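Local atomic coordinates of branched-chain-amino-acid aminotransferase (Pseudomonas aeruginosa, PDB entry 6NST), a protein that probably catalyses the pyridoxal-phosphate-dependent transfer of the amino group between leucine, isoleucine or valine and 2-oxoglutarate. Residues A[52-63]-A[75-85]. The protein carries 1 engineered substitution. Residues are numbered along the deposited sequence; the frame is centred on the assembly and turned at random.
With SO4 (sulfate ion), chain G.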
# COMPACT_ATOMS: atom_id res chain seq x y z
N ILE A 52 20.39 -12.59 -36.17
CA ILE A 52 19.81 -12.42 -34.84
C ILE A 52 19.61 -10.93 -34.59
O ILE A 52 20.51 -10.12 -34.81
CB ILE A 52 20.72 -13.04 -33.77
CG1 ILE A 52 20.82 -14.56 -33.97
CG2 ILE A 52 20.20 -12.72 -32.38
CD1 ILE A 52 21.78 -15.23 -33.01
N PHE A 53 18.42 -10.56 -34.12
CA PHE A 53 18.08 -9.17 -33.88
C PHE A 53 18.53 -8.76 -32.49
O PHE A 53 18.06 -9.32 -31.49
CB PHE A 53 16.58 -8.93 -34.05
CG PHE A 53 16.17 -7.50 -33.86
CD1 PHE A 53 16.55 -6.54 -34.78
CD2 PHE A 53 15.42 -7.12 -32.76
CE1 PHE A 53 16.18 -5.22 -34.61
CE2 PHE A 53 15.05 -5.80 -32.58
CZ PHE A 53 15.43 -4.85 -33.51
N ARG A 54 19.43 -7.78 -32.43
CA ARG A 54 19.97 -7.24 -31.18
C ARG A 54 20.49 -8.36 -30.28
O ARG A 54 20.04 -8.55 -29.15
CB ARG A 54 18.93 -6.38 -30.46
CG ARG A 54 18.38 -5.26 -31.33
CD ARG A 54 17.78 -4.14 -30.49
NE ARG A 54 18.81 -3.42 -29.75
CZ ARG A 54 18.57 -2.33 -29.02
NH1 ARG A 54 17.35 -1.84 -28.93
NH2 ARG A 54 19.57 -1.74 -28.38
N LEU A 55 21.45 -9.10 -30.82
CA LEU A 55 22.08 -10.17 -30.05
C LEU A 55 22.76 -9.61 -28.81
O LEU A 55 22.68 -10.21 -27.73
CB LEU A 55 23.09 -10.91 -30.93
CG LEU A 55 23.91 -11.99 -30.23
CD1 LEU A 55 23.01 -13.03 -29.60
CD2 LEU A 55 24.89 -12.64 -31.20
N GLN A 56 23.43 -8.47 -28.94
CA GLN A 56 24.19 -7.91 -27.82
C GLN A 56 23.27 -7.49 -26.68
O GLN A 56 23.58 -7.73 -25.50
CB GLN A 56 25.03 -6.73 -28.30
CG GLN A 56 25.82 -6.01 -27.21
CD GLN A 56 26.99 -6.82 -26.68
OE1 GLN A 56 27.28 -7.91 -27.17
NE2 GLN A 56 27.69 -6.27 -25.69
N ALA A 57 22.14 -6.86 -27.00
CA ALA A 57 21.23 -6.39 -25.95
C ALA A 57 20.63 -7.56 -25.18
O ALA A 57 20.41 -7.45 -23.96
CB ALA A 57 20.12 -5.53 -26.56
N HIS A 58 20.36 -8.67 -25.85
CA HIS A 58 19.80 -9.82 -25.16
C HIS A 58 20.86 -10.53 -24.32
O HIS A 58 20.56 -11.01 -23.22
CB HIS A 58 19.15 -10.78 -26.16
CG HIS A 58 17.84 -10.29 -26.69
ND1 HIS A 58 16.66 -10.43 -26.00
CD2 HIS A 58 17.53 -9.64 -27.84
CE1 HIS A 58 15.67 -9.90 -26.70
NE2 HIS A 58 16.18 -9.41 -27.83
N THR A 59 22.09 -10.60 -24.82
CA THR A 59 23.17 -11.19 -24.05
C THR A 59 23.54 -10.31 -22.86
O THR A 59 23.80 -10.82 -21.76
CB THR A 59 24.39 -11.43 -24.95
OG1 THR A 59 24.06 -12.39 -25.95
CG2 THR A 59 25.57 -11.94 -24.13
N ASP A 60 23.55 -8.99 -23.05
CA ASP A 60 23.84 -8.08 -21.95
C ASP A 60 22.77 -8.16 -20.87
O ASP A 60 23.08 -8.08 -19.67
CB ASP A 60 23.97 -6.65 -22.46
CG ASP A 60 25.30 -6.39 -23.14
OD1 ASP A 60 26.20 -7.24 -23.04
OD2 ASP A 60 25.43 -5.32 -23.78
N ARG A 61 21.51 -8.30 -21.27
CA ARG A 61 20.44 -8.40 -20.28
C ARG A 61 20.50 -9.73 -19.54
O ARG A 61 20.16 -9.80 -18.35
CB ARG A 61 19.08 -8.22 -20.94
CG ARG A 61 17.95 -7.99 -19.94
CD ARG A 61 16.68 -7.56 -20.65
NE ARG A 61 16.13 -8.62 -21.50
CZ ARG A 61 15.04 -8.48 -22.24
NH1 ARG A 61 14.61 -9.49 -22.98
NH2 ARG A 61 14.37 -7.33 -22.24
N LEU A 62 20.94 -10.80 -20.22
CA LEU A 62 21.12 -12.08 -19.53
C LEU A 62 22.16 -11.96 -18.43
O LEU A 62 21.94 -12.43 -17.30
CB LEU A 62 21.52 -13.16 -20.53
CG LEU A 62 21.53 -14.59 -19.99
CD1 LEU A 62 20.11 -15.06 -19.68
CD2 LEU A 62 22.22 -15.54 -20.95
N PHE A 63 23.30 -11.32 -18.72
CA PHE A 63 24.32 -11.13 -17.70
C PHE A 63 23.88 -10.14 -16.63
O PHE A 63 24.23 -10.30 -15.46
CB PHE A 63 25.63 -10.69 -18.35
CG PHE A 63 26.42 -11.82 -18.95
CD1 PHE A 63 25.98 -12.46 -20.09
CD2 PHE A 63 27.60 -12.25 -18.36
CE1 PHE A 63 26.70 -13.51 -20.64
CE2 PHE A 63 28.33 -13.29 -18.90
CZ PHE A 63 27.88 -13.92 -20.04
N TYR A 75 30.54 -18.55 -18.41
CA TYR A 75 30.94 -18.20 -19.76
C TYR A 75 30.84 -16.70 -19.94
O TYR A 75 30.10 -16.01 -19.22
CB TYR A 75 30.09 -18.94 -20.81
CG TYR A 75 30.09 -20.43 -20.59
CD1 TYR A 75 31.14 -21.22 -21.05
CD2 TYR A 75 29.06 -21.05 -19.89
CE1 TYR A 75 31.16 -22.58 -20.83
CE2 TYR A 75 29.07 -22.41 -19.67
CZ TYR A 75 30.12 -23.17 -20.15
OH TYR A 75 30.14 -24.53 -19.93
N SER A 76 31.59 -16.19 -20.90
CA SER A 76 31.63 -14.76 -21.16
C SER A 76 30.57 -14.37 -22.19
O SER A 76 29.93 -15.22 -22.82
CB SER A 76 33.01 -14.35 -21.64
OG SER A 76 33.33 -15.01 -22.85
N ARG A 77 30.39 -13.06 -22.36
CA ARG A 77 29.42 -12.58 -23.33
C ARG A 77 29.80 -13.00 -24.75
O ARG A 77 28.92 -13.36 -25.54
CB ARG A 77 29.31 -11.06 -23.23
CG ARG A 77 28.71 -10.59 -21.92
CD ARG A 77 28.72 -9.07 -21.81
NE ARG A 77 28.05 -8.61 -20.60
CZ ARG A 77 28.62 -8.59 -19.39
NH1 ARG A 77 29.87 -9.01 -19.24
NH2 ARG A 77 27.93 -8.15 -18.35
N ASP A 78 31.09 -12.99 -25.07
CA ASP A 78 31.51 -13.37 -26.42
C ASP A 78 31.21 -14.84 -26.69
O ASP A 78 30.84 -15.20 -27.82
CB ASP A 78 33.00 -13.08 -26.61
CG ASP A 78 33.47 -13.37 -28.03
OD1 ASP A 78 33.11 -12.60 -28.94
OD2 ASP A 78 34.19 -14.36 -28.23
N GLU A 79 31.37 -15.70 -25.69
CA GLU A 79 31.02 -17.10 -25.87
C GLU A 79 29.51 -17.27 -26.03
O GLU A 79 29.06 -18.07 -26.86
CB GLU A 79 31.52 -17.93 -24.69
CG GLU A 79 33.01 -17.83 -24.45
CD GLU A 79 33.47 -18.77 -23.35
OE1 GLU A 79 33.55 -19.99 -23.60
OE2 GLU A 79 33.74 -18.29 -22.23
N ILE A 80 28.72 -16.53 -25.25
CA ILE A 80 27.27 -16.65 -25.34
C ILE A 80 26.77 -16.13 -26.68
O ILE A 80 25.90 -16.75 -27.31
CB ILE A 80 26.60 -15.92 -24.15
CG1 ILE A 80 26.99 -16.60 -22.84
CG2 ILE A 80 25.09 -15.91 -24.32
CD1 ILE A 80 26.67 -18.08 -22.80
N ASN A 81 27.31 -15.00 -27.14
CA ASN A 81 26.96 -14.50 -28.46
C ASN A 81 27.30 -15.53 -29.54
O ASN A 81 26.50 -15.76 -30.46
CB ASN A 81 27.68 -13.18 -28.75
CG ASN A 81 27.21 -12.06 -27.85
OD1 ASN A 81 26.08 -11.58 -27.97
ND2 ASN A 81 28.08 -11.61 -26.96
N GLU A 82 28.47 -16.15 -29.43
CA GLU A 82 28.87 -17.16 -30.41
C GLU A 82 28.00 -18.41 -30.29
O GLU A 82 27.63 -19.01 -31.31
CB GLU A 82 30.34 -17.50 -30.24
CG GLU A 82 31.05 -17.86 -31.53
CD GLU A 82 31.14 -16.70 -32.49
OE1 GLU A 82 31.18 -15.54 -32.03
OE2 GLU A 82 31.18 -16.94 -33.72
N ALA A 83 27.67 -18.81 -29.06
CA ALA A 83 26.84 -19.99 -28.87
C ALA A 83 25.42 -19.74 -29.36
O ALA A 83 24.77 -20.65 -29.90
CB ALA A 83 26.84 -20.41 -27.41
N THR A 84 24.91 -18.53 -29.16
CA THR A 84 23.56 -18.21 -29.63
C THR A 84 23.48 -18.31 -31.15
O THR A 84 22.49 -18.82 -31.69
CB THR A 84 23.16 -16.81 -29.16
OG1 THR A 84 23.37 -16.71 -27.75
CG2 THR A 84 21.70 -16.54 -29.48
N ARG A 85 24.51 -17.84 -31.85
CA ARG A 85 24.54 -17.98 -33.30
C ARG A 85 24.68 -19.45 -33.71
O ARG A 85 24.07 -19.89 -34.68
CB ARG A 85 25.68 -17.15 -33.88
CG ARG A 85 25.53 -15.65 -33.60
CD ARG A 85 26.84 -14.89 -33.80
NE ARG A 85 27.30 -14.90 -35.18
CZ ARG A 85 28.27 -15.69 -35.64
NH1 ARG A 85 28.89 -16.53 -34.82
NH2 ARG A 85 28.62 -15.63 -36.92
S SO4 G . 11.24 -8.15 -24.78
O1 SO4 G . 12.57 -7.78 -24.29
O2 SO4 G . 11.25 -9.52 -25.25
O3 SO4 G . 10.27 -8.01 -23.69
O4 SO4 G . 10.87 -7.26 -25.87
O HOH W 1 21.92 -14.96 -26.34
O HOH W 2 25.67 -6.74 -19.51
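With CG beside the backbone N in both residues (chi1 -81° in Phe63, -67° in Arg77), and the Arg77 chain extended from CG to NE, the arginine runs across one face of the phenyl ring. Its CG makes a CH-pi contact, 3.7 Å from the centroid of the Phe63 ring and almost on the ring normal. Farther along, the guanidinium passes over CB and CG of Phe63, its plane only moderately tilted from that of the ring. At the ring's edge, in its plane, lie Ile80 CG1 and the carbonyl of Tyr75, whose O stands 3.2 Å from Phe63 CZ. Arg77 NE meets Asp60 OD1 in a salt bridge of 3.4 Å, with carboxylate and guanidinium planes steeply inclined, while water 2 links Arg77 NH2 to the Asp60 carbonyl. Deeper in, Thr59 OG1 lies 3.0 Å from Asn81 OD1 and 3.1 Å from Leu55 O; its single proton can serve either acceptor. Water 1 donates to Thr84 OG1 and, weakly, to Thr59 OG1. Thr84 OG1 itself donates to Ile80 O at 2.6 Å, on the carbonyl face opposite Thr84 N. Leu55 packs here, its CD1 3.7 Å from Thr84 CG2, the two side chains pointing in opposite directions, and Ile52 CD1 rests against the same methyl. Segments 55-63 and 77-85 run at 127° to each other on the antiparallel sheet of the class IV aminotransferase fold, Leu62 touching strand 36-46 and Ile80 strand 118-126. The chemistry is graded: charge and aromatic face meet at the more exposed margin, whereas the buried threonine hydroxyls have helix carbonyls, an amide oxygen and a shared water within reach.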